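Local coordinates for protein dihydrodipicolinate synthase (Oceanobacillus iheyensis HTE831, PDB 3D0C) that probably catalyses the condensation of pyruvate with aspartate semialdehyde to 4-hydroxy-tetrahydrodipicolinate, a step of bacterial lysine biosynthesis, at residues A[246-251]-A[261-266]; A[199-204]-A[224-229]; A[142-147]-A[151-156]. The protein carries 1 engineered substitution. All blocks are in the same frame, centred on the assembly; numbering follows the deposited sequence.

Interaction 1. Residues A[246-251]-A[261-266]; sequences VPFEDL and VVIIKE
F248 and I263 show how two crossing helices can mesh by trading bumps. The F248 ring reaches from helix 235-257 into the notch between I263 and I264 of helix 260-270, while I263 fills the hollow between F248 and L251, one turn apart. I263 uses two branches for this. Its CG2 lies over one face of the ring, 3.8 Å from F248 CE1, as a CH-pi contact 27° off the ring normal. Its CD1, on the other branch, rests 3.8 Å from L251 CB. I264 closes the notch at the edge of the ring, with CG1 4.1 Å from F248 CZ. F248 CG stands anti to the backbone N (chi1 -173°), which brings CE1 and CZ up against I263 and I264. With an alanine in place of I263, both branches go, and the F248 face and L251 CB would probably face a gap that lets the ring shift. The axes of the two short segments come within 9.9 Å, their N-to-C directions 124° apart. L296 of helix 287-303 covers F248 too. The side chain of I264 is about 4 Å from that of T56, a predicted pyruvate-binding residue, and the packing belongs to the C-terminal helical region following the barrel in the DapA family.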
ATOM      1  N   VAL A 246      -7.814 -10.100  24.111  1.00 24.13           N
ATOM      2  CA  VAL A 246      -6.458  -9.948  23.587  1.00 22.88           C
ATOM      3  C   VAL A 246      -5.989 -11.166  22.784  1.00 22.53           C
ATOM      4  O   VAL A 246      -5.379 -11.016  21.722  1.00 20.88           O
ATOM      5  CB  VAL A 246      -5.454  -9.653  24.725  1.00 23.47           C
ATOM      6  CG1 VAL A 246      -4.027  -9.894  24.247  1.00 25.39           C
ATOM      7  CG2 VAL A 246      -5.600  -8.199  25.173  1.00 25.11           C
ATOM      8  N   PRO A 247      -6.271 -12.390  23.272  1.00 21.66           N
ATOM      9  CA  PRO A 247      -5.857 -13.609  22.563  1.00 23.58           C
ATOM     10  C   PRO A 247      -6.350 -13.650  21.113  1.00 22.22           C
ATOM     11  O   PRO A 247      -5.665 -14.168  20.229  1.00 21.34           O
ATOM     12  CB  PRO A 247      -6.470 -14.722  23.410  1.00 24.90           C
ATOM     13  CG  PRO A 247      -6.431 -14.132  24.798  1.00 25.47           C
ATOM     14  CD  PRO A 247      -6.944 -12.733  24.539  1.00 23.17           C
ATOM     15  N   PHE A 248      -7.543 -13.108  20.886  1.00 20.52           N
ATOM     16  CA  PHE A 248      -8.154 -13.058  19.555  1.00 23.43           C
ATOM     17  C   PHE A 248      -7.393 -12.054  18.686  1.00 19.97           C
ATOM     18  O   PHE A 248      -7.038 -12.338  17.540  1.00 18.47           O
ATOM     19  CB  PHE A 248      -9.621 -12.626  19.672  1.00 26.69           C
ATOM     20  CG  PHE A 248     -10.397 -12.709  18.375  1.00 34.38           C
ATOM     21  CD1 PHE A 248     -10.921 -13.922  17.934  1.00 37.61           C
ATOM     22  CD2 PHE A 248     -10.604 -11.572  17.597  1.00 36.08           C
ATOM     23  CE1 PHE A 248     -11.640 -14.001  16.739  1.00 40.13           C
ATOM     24  CE2 PHE A 248     -11.321 -11.641  16.401  1.00 38.97           C
ATOM     25  CZ  PHE A 248     -11.839 -12.857  15.974  1.00 39.37           C
ATOM     26  N   GLU A 249      -7.150 -10.872  19.240  1.00 19.17           N
ATOM     27  CA  GLU A 249      -6.432  -9.836  18.518  1.00 18.66           C
ATOM     28  C   GLU A 249      -5.000 -10.264  18.253  1.00 17.19           C
ATOM     29  O   GLU A 249      -4.439  -9.937  17.212  1.00 16.79           O
ATOM     30  CB  GLU A 249      -6.482  -8.518  19.298  1.00 22.46           C
ATOM     31  CG  GLU A 249      -7.896  -7.963  19.411  1.00 25.53           C
ATOM     32  CD  GLU A 249      -8.492  -7.599  18.053  1.00 29.22           C
ATOM     33  OE1 GLU A 249      -8.063  -6.588  17.464  1.00 30.05           O
ATOM     34  OE2 GLU A 249      -9.384  -8.327  17.571  1.00 25.74           O
ATOM     35  N   ASP A 250      -4.401 -11.010  19.176  1.00 18.13           N
ATOM     36  CA  ASP A 250      -3.035 -11.465  18.947  1.00 20.25           C
ATOM     37  C   ASP A 250      -2.992 -12.458  17.782  1.00 19.19           C
ATOM     38  O   ASP A 250      -2.064 -12.434  16.974  1.00 18.86           O
ATOM     39  CB  ASP A 250      -2.439 -12.086  20.216  1.00 22.24           C
ATOM     40  CG  ASP A 250      -2.009 -11.033  21.225  1.00 26.98           C
ATOM     41  OD1 ASP A 250      -1.854  -9.854  20.830  1.00 27.85           O
ATOM     42  OD2 ASP A 250      -1.814 -11.380  22.405  1.00 24.99           O
ATOM     43  N   LEU A 251      -3.988 -13.333  17.688  1.00 20.20           N
ATOM     44  CA  LEU A 251      -4.020 -14.281  16.575  1.00 19.42           C
ATOM     45  C   LEU A 251      -4.120 -13.513  15.262  1.00 17.08           C
ATOM     46  O   LEU A 251      -3.460 -13.856  14.281  1.00 18.93           O
ATOM     47  CB  LEU A 251      -5.222 -15.223  16.684  1.00 22.56           C
ATOM     48  CG  LEU A 251      -5.082 -16.422  17.628  1.00 26.74           C
ATOM     49  CD1 LEU A 251      -6.421 -17.153  17.758  1.00 27.82           C
ATOM     50  CD2 LEU A 251      -4.009 -17.355  17.086  1.00 26.35           C
ATOM     51  N   VAL A 261      -7.903 -10.780   8.779  1.00 14.35           N
ATOM     52  CA  VAL A 261      -9.255 -11.093   8.329  1.00 15.25           C
ATOM     53  C   VAL A 261      -9.593 -12.593   8.321  1.00 18.10           C
ATOM     54  O   VAL A 261     -10.714 -12.981   8.667  1.00 17.78           O
ATOM     55  CB  VAL A 261      -9.518 -10.525   6.911  1.00 15.14           C
ATOM     56  CG1 VAL A 261     -10.940 -10.894   6.435  1.00 18.43           C
ATOM     57  CG2 VAL A 261      -9.361  -9.029   6.927  1.00 15.73           C
ATOM     58  N   VAL A 262      -8.643 -13.429   7.915  1.00 16.85           N
ATOM     59  CA  VAL A 262      -8.898 -14.866   7.862  1.00 20.06           C
ATOM     60  C   VAL A 262      -9.271 -15.419   9.236  1.00 21.69           C
ATOM     61  O   VAL A 262     -10.051 -16.367   9.338  1.00 20.50           O
ATOM     62  CB  VAL A 262      -7.681 -15.637   7.276  1.00 20.62           C
ATOM     63  CG1 VAL A 262      -6.438 -15.341   8.074  1.00 23.10           C
ATOM     64  CG2 VAL A 262      -7.972 -17.139   7.250  1.00 22.89           C
ATOM     65  N   ILE A 263      -8.731 -14.819  10.295  1.00 20.49           N
ATOM     66  CA  ILE A 263      -9.060 -15.261  11.646  1.00 20.12           C
ATOM     67  C   ILE A 263     -10.545 -15.004  11.919  1.00 22.22           C
ATOM     68  O   ILE A 263     -11.243 -15.847  12.493  1.00 20.70           O
ATOM     69  CB  ILE A 263      -8.210 -14.515  12.707  1.00 21.70           C
ATOM     70  CG1 ILE A 263      -6.829 -15.169  12.821  1.00 20.70           C
ATOM     71  CG2 ILE A 263      -8.930 -14.512  14.054  1.00 20.72           C
ATOM     72  CD1 ILE A 263      -6.845 -16.557  13.461  1.00 23.61           C
ATOM     73  N   ILE A 264     -11.024 -13.838  11.500  1.00 21.09           N
ATOM     74  CA  ILE A 264     -12.418 -13.471  11.699  1.00 21.70           C
ATOM     75  C   ILE A 264     -13.371 -14.367  10.903  1.00 21.39           C
ATOM     76  O   ILE A 264     -14.379 -14.827  11.439  1.00 20.08           O
ATOM     77  CB  ILE A 264     -12.668 -11.990  11.307  1.00 22.40           C
ATOM     78  CG1 ILE A 264     -11.961 -11.058  12.294  1.00 23.05           C
ATOM     79  CG2 ILE A 264     -14.146 -11.695  11.291  1.00 20.62           C
ATOM     80  CD1 ILE A 264     -12.099  -9.590  11.942  1.00 22.34           C
ATOM     81  N   LYS A 265     -13.055 -14.612   9.632  1.00 20.77           N
ATOM     82  CA  LYS A 265     -13.914 -15.449   8.793  1.00 22.64           C
ATOM     83  C   LYS A 265     -13.939 -16.912   9.232  1.00 23.44           C
ATOM     84  O   LYS A 265     -14.996 -17.537   9.235  1.00 22.53           O
ATOM     85  CB  LYS A 265     -13.509 -15.336   7.317  1.00 23.80           C
ATOM     86  CG  LYS A 265     -13.910 -14.000   6.697  1.00 29.43           C
ATOM     87  CD  LYS A 265     -13.686 -13.946   5.187  1.00 32.67           C
ATOM     88  CE  LYS A 265     -14.266 -12.656   4.608  1.00 33.96           C
ATOM     89  NZ  LYS A 265     -14.056 -12.508   3.145  1.00 36.62           N
ATOM     90  N   GLU A 266     -12.792 -17.463   9.615  1.00 22.64           N
ATOM     91  CA  GLU A 266     -12.792 -18.847  10.053  1.00 25.46           C
ATOM     92  C   GLU A 266     -13.532 -18.954  11.378  1.00 25.09           C
ATOM     93  O   GLU A 266     -14.212 -19.945  11.637  1.00 23.53           O
ATOM     94  CB  GLU A 266     -11.363 -19.383  10.163  1.00 26.15           C
ATOM     95  CG  GLU A 266     -10.752 -19.668   8.804  1.00 31.89           C
ATOM     96  CD  GLU A 266      -9.685 -20.743   8.841  1.00 35.92           C
ATOM     97  OE1 GLU A 266      -9.778 -21.651   9.696  1.00 35.35           O
ATOM     98  OE2 GLU A 266      -8.765 -20.692   7.998  1.00 35.94           O
TER

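Interaction 2. Residues A[199-204]-A[224-229]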
ATOM      1  N   TRP A 199      -5.708  -2.265  22.252  1.00 16.65           N
ATOM      2  CA  TRP A 199      -5.178  -0.947  22.585  1.00 18.03           C
ATOM      3  C   TRP A 199      -6.185   0.057  23.137  1.00 16.90           C
ATOM      4  O   TRP A 199      -5.794   1.070  23.714  1.00 14.72           O
ATOM      5  CB  TRP A 199      -4.462  -0.346  21.370  1.00 20.48           C
ATOM      6  CG  TRP A 199      -3.195  -1.061  21.074  1.00 27.05           C
ATOM      7  CD1 TRP A 199      -3.037  -2.164  20.281  1.00 29.87           C
ATOM      8  CD2 TRP A 199      -1.918  -0.803  21.662  1.00 29.89           C
ATOM      9  NE1 TRP A 199      -1.742  -2.615  20.349  1.00 30.16           N
ATOM     10  CE2 TRP A 199      -1.032  -1.800  21.193  1.00 32.46           C
ATOM     11  CE3 TRP A 199      -1.436   0.164  22.553  1.00 32.40           C
ATOM     12  CZ2 TRP A 199       0.311  -1.850  21.574  1.00 33.61           C
ATOM     13  CZ3 TRP A 199      -0.097   0.113  22.934  1.00 35.26           C
ATOM     14  CH2 TRP A 199       0.758  -0.890  22.446  1.00 36.02           C
ATOM     15  N   ALA A 200      -7.474  -0.227  22.984  1.00 15.48           N
ATOM     16  CA  ALA A 200      -8.518   0.681  23.445  1.00 18.01           C
ATOM     17  C   ALA A 200      -8.369   1.236  24.868  1.00 18.46           C
ATOM     18  O   ALA A 200      -8.499   2.444  25.081  1.00 20.21           O
ATOM     19  CB  ALA A 200      -9.890   0.017  23.283  1.00 16.05           C
ATOM     20  N   PRO A 201      -8.103   0.367  25.863  1.00 18.49           N
ATOM     21  CA  PRO A 201      -7.951   0.818  27.251  1.00 18.69           C
ATOM     22  C   PRO A 201      -6.883   1.883  27.422  1.00 17.96           C
ATOM     23  O   PRO A 201      -7.087   2.876  28.116  1.00 16.23           O
ATOM     24  CB  PRO A 201      -7.594  -0.466  27.997  1.00 18.80           C
ATOM     25  CG  PRO A 201      -8.293  -1.511  27.209  1.00 21.73           C
ATOM     26  CD  PRO A 201      -7.974  -1.097  25.786  1.00 21.23           C
ATOM     27  N   PHE A 202      -5.743   1.683  26.777  1.00 16.43           N
ATOM     28  CA  PHE A 202      -4.653   2.639  26.905  1.00 18.16           C
ATOM     29  C   PHE A 202      -4.949   3.934  26.170  1.00 17.66           C
ATOM     30  O   PHE A 202      -4.640   5.018  26.671  1.00 15.02           O
ATOM     31  CB  PHE A 202      -3.354   2.005  26.409  1.00 18.89           C
ATOM     32  CG  PHE A 202      -3.028   0.724  27.107  1.00 25.65           C
ATOM     33  CD1 PHE A 202      -2.587   0.729  28.428  1.00 28.24           C
ATOM     34  CD2 PHE A 202      -3.267  -0.494  26.484  1.00 27.31           C
ATOM     35  CE1 PHE A 202      -2.397  -0.460  29.120  1.00 31.29           C
ATOM     36  CE2 PHE A 202      -3.080  -1.689  27.168  1.00 30.98           C
ATOM     37  CZ  PHE A 202      -2.645  -1.670  28.492  1.00 30.59           C
ATOM     38  N   PHE A 203      -5.558   3.823  24.991  1.00 15.67           N
ATOM     39  CA  PHE A 203      -5.906   5.005  24.209  1.00 16.12           C
ATOM     40  C   PHE A 203      -6.953   5.831  24.938  1.00 16.90           C
ATOM     41  O   PHE A 203      -6.919   7.065  24.890  1.00 17.07           O
ATOM     42  CB  PHE A 203      -6.458   4.605  22.843  1.00 18.27           C
ATOM     43  CG  PHE A 203      -5.405   4.440  21.784  1.00 21.20           C
ATOM     44  CD1 PHE A 203      -4.367   3.524  21.949  1.00 23.29           C
ATOM     45  CD2 PHE A 203      -5.456   5.189  20.616  1.00 22.28           C
ATOM     46  CE1 PHE A 203      -3.394   3.363  20.962  1.00 25.78           C
ATOM     47  CE2 PHE A 203      -4.491   5.036  19.626  1.00 25.15           C
ATOM     48  CZ  PHE A 203      -3.457   4.119  19.797  1.00 23.09           C
ATOM     49  N   TYR A 204      -7.882   5.141  25.597  1.00 15.47           N
ATOM     50  CA  TYR A 204      -8.959   5.792  26.340  1.00 19.21           C
ATOM     51  C   TYR A 204      -8.417   6.590  27.505  1.00 19.57           C
ATOM     52  O   TYR A 204      -8.842   7.721  27.750  1.00 20.88           O
ATOM     53  CB  TYR A 204      -9.963   4.761  26.863  1.00 23.40           C
ATOM     54  CG  TYR A 204     -11.209   4.664  26.026  1.00 28.67           C
ATOM     55  CD1 TYR A 204     -11.164   4.131  24.738  1.00 32.67           C
ATOM     56  CD2 TYR A 204     -12.433   5.129  26.508  1.00 31.05           C
ATOM     57  CE1 TYR A 204     -12.308   4.061  23.946  1.00 34.13           C
ATOM     58  CE2 TYR A 204     -13.587   5.065  25.725  1.00 32.00           C
ATOM     59  CZ  TYR A 204     -13.515   4.529  24.444  1.00 34.47           C
ATOM     60  OH  TYR A 204     -14.637   4.454  23.653  1.00 34.32           O
ATOM     61  N   PHE A 224     -18.681  -4.847  23.241  1.00 20.25           N
ATOM     62  CA  PHE A 224     -19.545  -3.878  23.905  1.00 22.49           C
ATOM     63  C   PHE A 224     -19.383  -3.912  25.418  1.00 21.09           C
ATOM     64  O   PHE A 224     -19.661  -2.922  26.091  1.00 19.64           O
ATOM     65  CB  PHE A 224     -21.009  -4.097  23.517  1.00 24.92           C
ATOM     66  CG  PHE A 224     -21.422  -3.332  22.290  1.00 30.41           C
ATOM     67  CD1 PHE A 224     -21.610  -1.954  22.347  1.00 33.11           C
ATOM     68  CD2 PHE A 224     -21.579  -3.982  21.073  1.00 31.59           C
ATOM     69  CE1 PHE A 224     -21.952  -1.234  21.202  1.00 35.20           C
ATOM     70  CE2 PHE A 224     -21.919  -3.276  19.925  1.00 34.05           C
ATOM     71  CZ  PHE A 224     -22.104  -1.901  19.989  1.00 34.64           C
ATOM     72  N   ALA A 225     -18.944  -5.051  25.946  1.00 20.43           N
ATOM     73  CA  ALA A 225     -18.711  -5.164  27.385  1.00 20.44           C
ATOM     74  C   ALA A 225     -17.509  -4.264  27.701  1.00 22.54           C
ATOM     75  O   ALA A 225     -17.471  -3.574  28.726  1.00 22.09           O
ATOM     76  CB  ALA A 225     -18.410  -6.608  27.761  1.00 20.01           C
ATOM     77  N   LEU A 226     -16.534  -4.267  26.796  1.00 21.89           N
ATOM     78  CA  LEU A 226     -15.348  -3.436  26.963  1.00 23.52           C
ATOM     79  C   LEU A 226     -15.721  -1.961  26.840  1.00 22.30           C
ATOM     80  O   LEU A 226     -15.250  -1.132  27.620  1.00 20.99           O
ATOM     81  CB  LEU A 226     -14.287  -3.790  25.912  1.00 24.44           C
ATOM     82  CG  LEU A 226     -13.027  -2.917  25.956  1.00 27.10           C
ATOM     83  CD1 LEU A 226     -12.390  -3.035  27.329  1.00 29.18           C
ATOM     84  CD2 LEU A 226     -12.049  -3.344  24.874  1.00 27.92           C
ATOM     85  N   LEU A 227     -16.561  -1.622  25.866  1.00 22.69           N
ATOM     86  CA  LEU A 227     -16.949  -0.222  25.710  1.00 23.91           C
ATOM     87  C   LEU A 227     -17.669   0.281  26.959  1.00 23.88           C
ATOM     88  O   LEU A 227     -17.365   1.357  27.469  1.00 22.44           O
ATOM     89  CB  LEU A 227     -17.858  -0.030  24.491  1.00 25.01           C
ATOM     90  CG  LEU A 227     -18.401   1.398  24.319  1.00 26.41           C
ATOM     91  CD1 LEU A 227     -17.262   2.373  24.074  1.00 26.06           C
ATOM     92  CD2 LEU A 227     -19.376   1.439  23.162  1.00 28.36           C
ATOM     93  N   GLU A 228     -18.621  -0.501  27.461  1.00 23.20           N
ATOM     94  CA  GLU A 228     -19.358  -0.076  28.646  1.00 25.29           C
ATOM     95  C   GLU A 228     -18.427   0.107  29.838  1.00 23.95           C
ATOM     96  O   GLU A 228     -18.524   1.098  30.562  1.00 23.66           O
ATOM     97  CB  GLU A 228     -20.449  -1.083  29.003  1.00 26.14           C
ATOM     98  CG  GLU A 228     -21.296  -0.629  30.179  1.00 34.30           C
ATOM     99  CD  GLU A 228     -22.539  -1.474  30.370  1.00 40.06           C
ATOM    100  OE1 GLU A 228     -22.401  -2.686  30.644  1.00 41.04           O
ATOM    101  OE2 GLU A 228     -23.654  -0.922  30.244  1.00 42.95           O
ATOM    102  N   ALA A 229     -17.525  -0.848  30.032  1.00 20.69           N
ATOM    103  CA  ALA A 229     -16.576  -0.781  31.132  1.00 23.56           C
ATOM    104  C   ALA A 229     -15.750   0.502  31.045  1.00 22.68           C
ATOM    105  O   ALA A 229     -15.572   1.197  32.042  1.00 20.75           O
ATOM    106  CB  ALA A 229     -15.660  -1.999  31.108  1.00 20.22           C
TER
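L226 of helix 220-232 sets its forked end against A200 and P201 of helix 196-206, and can be traced outward atom by atom. CB points at the other helix but is still too distant to touch. With chi1 at 177°, trans to the main-chain nitrogen, L226 CG is equally far, 5.1 Å, from A200 CB and P201 CG. The fork then divides the work. L226 CD2 faces the methyl of alanine, 4.3 Å from A200 CB, and L226 CD1 faces the proline ring, 4.4 Å from P201 CG. These are loose apolar contacts. Beside them L227 makes a tighter one, sending CD1 to within 3.4 Å of Y204 OH, the two side chains meeting at a slant. Beneath, F211 of strand 210-213 touches A200, Y204 and L227 alike, whereas V241 of helix 235-257 packs on L226 and W239 and W242 of that helix on P201. The axes of the two short segments run nearly parallel, 10.9 Å apart, with a crossing angle of -18°. Two helices that follow successive parallel strands and lie side by side outside them are part of the outer helical layer of a TIM barrel.

Interaction 3. Residues A[142-147]-A[151-156]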
ATOM      1  N   ILE A 142      -9.728  10.360   8.978  1.00 20.82           N
ATOM      2  CA  ILE A 142      -8.430   9.893   8.484  1.00 20.04           C
ATOM      3  C   ILE A 142      -7.872   8.728   9.302  1.00 18.84           C
ATOM      4  O   ILE A 142      -7.805   8.791  10.533  1.00 18.49           O
ATOM      5  CB  ILE A 142      -7.371  11.014   8.478  1.00 19.22           C
ATOM      6  CG1 ILE A 142      -7.794  12.079   7.470  1.00 20.31           C
ATOM      7  CG2 ILE A 142      -5.965  10.476   8.124  1.00 19.68           C
ATOM      8  CD1 ILE A 142      -7.069  13.406   7.495  1.00 19.78           C
ATOM      9  N   TYR A 143      -7.527   7.650   8.593  1.00 16.31           N
ATOM     10  CA  TYR A 143      -6.912   6.474   9.192  1.00 17.07           C
ATOM     11  C   TYR A 143      -5.418   6.788   9.143  1.00 16.43           C
ATOM     12  O   TYR A 143      -4.778   6.702   8.091  1.00 17.83           O
ATOM     13  CB  TYR A 143      -7.235   5.230   8.372  1.00 22.19           C
ATOM     14  CG  TYR A 143      -6.671   3.957   8.966  1.00 28.05           C
ATOM     15  CD1 TYR A 143      -6.957   3.578  10.282  1.00 29.83           C
ATOM     16  CD2 TYR A 143      -5.886   3.106   8.198  1.00 32.60           C
ATOM     17  CE1 TYR A 143      -6.469   2.361  10.813  1.00 33.03           C
ATOM     18  CE2 TYR A 143      -5.402   1.904   8.710  1.00 34.56           C
ATOM     19  CZ  TYR A 143      -5.693   1.533  10.008  1.00 33.05           C
ATOM     20  OH  TYR A 143      -5.209   0.324  10.458  1.00 38.56           O
ATOM     21  N   PHE A 144      -4.890   7.170  10.299  1.00 17.20           N
ATOM     22  CA  PHE A 144      -3.491   7.565  10.469  1.00 18.38           C
ATOM     23  C   PHE A 144      -2.653   6.453  11.110  1.00 18.29           C
ATOM     24  O   PHE A 144      -2.730   6.224  12.321  1.00 16.66           O
ATOM     25  CB  PHE A 144      -3.452   8.815  11.356  1.00 20.52           C
ATOM     26  CG  PHE A 144      -2.219   9.648  11.190  1.00 23.78           C
ATOM     27  CD1 PHE A 144      -2.095  10.522  10.119  1.00 25.16           C
ATOM     28  CD2 PHE A 144      -1.182   9.572  12.118  1.00 25.12           C
ATOM     29  CE1 PHE A 144      -0.957  11.312   9.968  1.00 24.11           C
ATOM     30  CE2 PHE A 144      -0.039  10.354  11.980  1.00 24.02           C
ATOM     31  CZ  PHE A 144       0.073  11.229  10.900  1.00 27.08           C
ATOM     32  N   LYS A 145      -1.822   5.787  10.313  1.00 18.15           N
ATOM     33  CA  LYS A 145      -1.030   4.682  10.835  1.00 16.26           C
ATOM     34  C   LYS A 145       0.457   4.672  10.483  1.00 18.15           C
ATOM     35  O   LYS A 145       1.165   3.732  10.845  1.00 16.74           O
ATOM     36  CB  LYS A 145      -1.644   3.367  10.357  1.00 20.90           C
ATOM     37  CG  LYS A 145      -1.447   3.135   8.868  1.00 22.96           C
ATOM     38  CD  LYS A 145      -2.248   1.943   8.361  1.00 27.32           C
ATOM     39  CE  LYS A 145      -1.887   0.658   9.089  1.00 29.15           C
ATOM     40  NZ  LYS A 145      -2.825  -0.452   8.739  1.00 33.31           N
ATOM     41  N   ASP A 146       0.927   5.696   9.779  1.00 18.97           N
ATOM     42  CA  ASP A 146       2.333   5.773   9.363  1.00 21.45           C
ATOM     43  C   ASP A 146       3.141   6.538  10.405  1.00 19.70           C
ATOM     44  O   ASP A 146       3.083   7.763  10.453  1.00 17.23           O
ATOM     45  CB  ASP A 146       2.419   6.495   8.007  1.00 24.15           C
ATOM     46  CG  ASP A 146       3.827   6.488   7.402  1.00 25.72           C
ATOM     47  OD1 ASP A 146       4.817   6.207   8.113  1.00 22.40           O
ATOM     48  OD2 ASP A 146       3.938   6.790   6.194  1.00 22.67           O
ATOM     49  N   ALA A 147       3.890   5.819  11.235  1.00 19.91           N
ATOM     50  CA  ALA A 147       4.692   6.461  12.271  1.00 20.76           C
ATOM     51  C   ALA A 147       5.745   7.418  11.703  1.00 21.67           C
ATOM     52  O   ALA A 147       6.239   8.293  12.417  1.00 18.60           O
ATOM     53  CB  ALA A 147       5.367   5.399  13.148  1.00 21.72           C
ATOM     54  N   ASP A 151       2.752  13.989  13.542  1.00 17.71           N
ATOM     55  CA  ASP A 151       1.413  14.245  14.031  1.00 18.71           C
ATOM     56  C   ASP A 151       0.987  15.663  13.642  1.00 20.88           C
ATOM     57  O   ASP A 151      -0.190  16.001  13.721  1.00 18.90           O
ATOM     58  CB  ASP A 151       1.353  14.065  15.552  1.00 19.14           C
ATOM     59  CG  ASP A 151       1.569  12.623  15.968  1.00 22.17           C
ATOM     60  OD1 ASP A 151       0.982  11.741  15.302  1.00 19.49           O
ATOM     61  OD2 ASP A 151       2.312  12.370  16.945  1.00 18.02           O
ATOM     62  N   ASP A 152       1.934  16.490  13.208  1.00 22.22           N
ATOM     63  CA  ASP A 152       1.591  17.849  12.797  1.00 24.45           C
ATOM     64  C   ASP A 152       0.715  17.837  11.540  1.00 23.16           C
ATOM     65  O   ASP A 152       0.083  18.837  11.213  1.00 21.59           O
ATOM     66  CB  ASP A 152       2.846  18.676  12.533  1.00 26.61           C
ATOM     67  CG  ASP A 152       3.634  18.979  13.798  1.00 31.98           C
ATOM     68  OD1 ASP A 152       3.051  19.015  14.907  1.00 32.19           O
ATOM     69  OD2 ASP A 152       4.854  19.202  13.671  1.00 34.94           O
ATOM     70  N   VAL A 153       0.695  16.714  10.825  1.00 22.83           N
ATOM     71  CA  VAL A 153      -0.147  16.589   9.633  1.00 21.28           C
ATOM     72  C   VAL A 153      -1.590  16.689  10.123  1.00 23.26           C
ATOM     73  O   VAL A 153      -2.428  17.373   9.529  1.00 19.73           O
ATOM     74  CB  VAL A 153       0.035  15.215   8.942  1.00 23.08           C
ATOM     75  CG1 VAL A 153      -1.052  15.006   7.874  1.00 22.10           C
ATOM     76  CG2 VAL A 153       1.418  15.128   8.325  1.00 21.58           C
ATOM     77  N   ILE A 154      -1.860  15.983  11.219  1.00 22.19           N
ATOM     78  CA  ILE A 154      -3.175  15.975  11.837  1.00 23.45           C
ATOM     79  C   ILE A 154      -3.498  17.375  12.372  1.00 23.13           C
ATOM     80  O   ILE A 154      -4.582  17.903  12.127  1.00 20.32           O
ATOM     81  CB  ILE A 154      -3.232  14.959  13.013  1.00 26.43           C
ATOM     82  CG1 ILE A 154      -3.160  13.525  12.480  1.00 27.88           C
ATOM     83  CG2 ILE A 154      -4.502  15.165  13.822  1.00 26.82           C
ATOM     84  CD1 ILE A 154      -2.984  12.474  13.566  1.00 31.62           C
ATOM     85  N   LYS A 155      -2.552  17.961  13.102  1.00 21.22           N
ATOM     86  CA  LYS A 155      -2.726  19.293  13.687  1.00 25.41           C
ATOM     87  C   LYS A 155      -3.062  20.333  12.622  1.00 23.94           C
ATOM     88  O   LYS A 155      -3.943  21.178  12.812  1.00 23.57           O
ATOM     89  CB  LYS A 155      -1.454  19.699  14.442  1.00 27.59           C
ATOM     90  CG  LYS A 155      -1.171  18.822  15.662  1.00 34.97           C
ATOM     91  CD  LYS A 155       0.214  19.060  16.260  1.00 41.16           C
ATOM     92  CE  LYS A 155       0.400  20.491  16.733  1.00 44.45           C
ATOM     93  NZ  LYS A 155       1.733  20.663  17.383  1.00 48.20           N
ATOM     94  N   GLU A 156      -2.356  20.253  11.502  1.00 22.03           N
ATOM     95  CA  GLU A 156      -2.561  21.156  10.374  1.00 25.55           C
ATOM     96  C   GLU A 156      -3.972  21.049   9.786  1.00 25.40           C
ATOM     97  O   GLU A 156      -4.592  22.056   9.436  1.00 25.41           O
ATOM     98  CB  GLU A 156      -1.539  20.837   9.281  1.00 29.48           C
ATOM     99  CG  GLU A 156      -1.885  21.389   7.918  1.00 35.93           C
ATOM    100  CD  GLU A 156      -1.284  22.750   7.678  1.00 40.96           C
ATOM    101  OE1 GLU A 156      -1.495  23.650   8.519  1.00 44.15           O
ATOM    102  OE2 GLU A 156      -0.600  22.919   6.644  1.00 42.70           O
TER
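A beta-alpha-beta unit of the TIM barrel, strand 140-144 leading through a short loop into helix 152-157 and on to strand 163-168, is sealed here by F144 packing on D151, V153 and I154. F144 supplies the platform. A chi1 of -157° puts its CG roughly opposite its own main-chain nitrogen, and the ring extends outward from the strand to the helix. I154 covers one face: CD1 sits 3.7 Å above the F144 ring plane, close to the centre, as a CH-pi contact only 14° off the normal. Behind that methyl, I154 CG1 follows the same face and comes within 4.0 Å of F144 CE1. V153 approaches at a slant, with CB 4.2 Å from F144 CE1. The preceding strand residue, Y143, is the predicted proton donor/acceptor. It packs instead on K167, the predicted Schiff-base lysine, and its OH accepts a hydrogen bond from K145 NZ at 3.0 Å. D151 is held twice from outside the contact, OD2 by a salt bridge to R175 NE and OD1 by a hydrogen bond with Y168 OH, which together probably restrict its rotation. Its carboxylate plane stands 44° from that of the F144 ring, with D151 OD1 3.7 Å from F144 CE2.

In the fold
Read from the N terminus, the three contacts close one after another, and none nests within or crosses another. Interaction 3 comes first and closes the shortest loop, with three residues between its segments, tying a barrel strand to the helix that follows it. Interaction 2 spans 19 residues, including strand 210-213, and joins two neighbouring helices on the outside of the barrel strands. Its second helix, 220-232, leads directly into helix 235-257, where interaction 1 opens, to close nine residues later on helix 260-270 in the C-terminal helical region. The contacts do not touch. Between centres, segments 199-204/224-229 and 142-147/151-156 are about 22 Å apart. Interaction 1 lies about 18 Å from interaction 2, centre to centre.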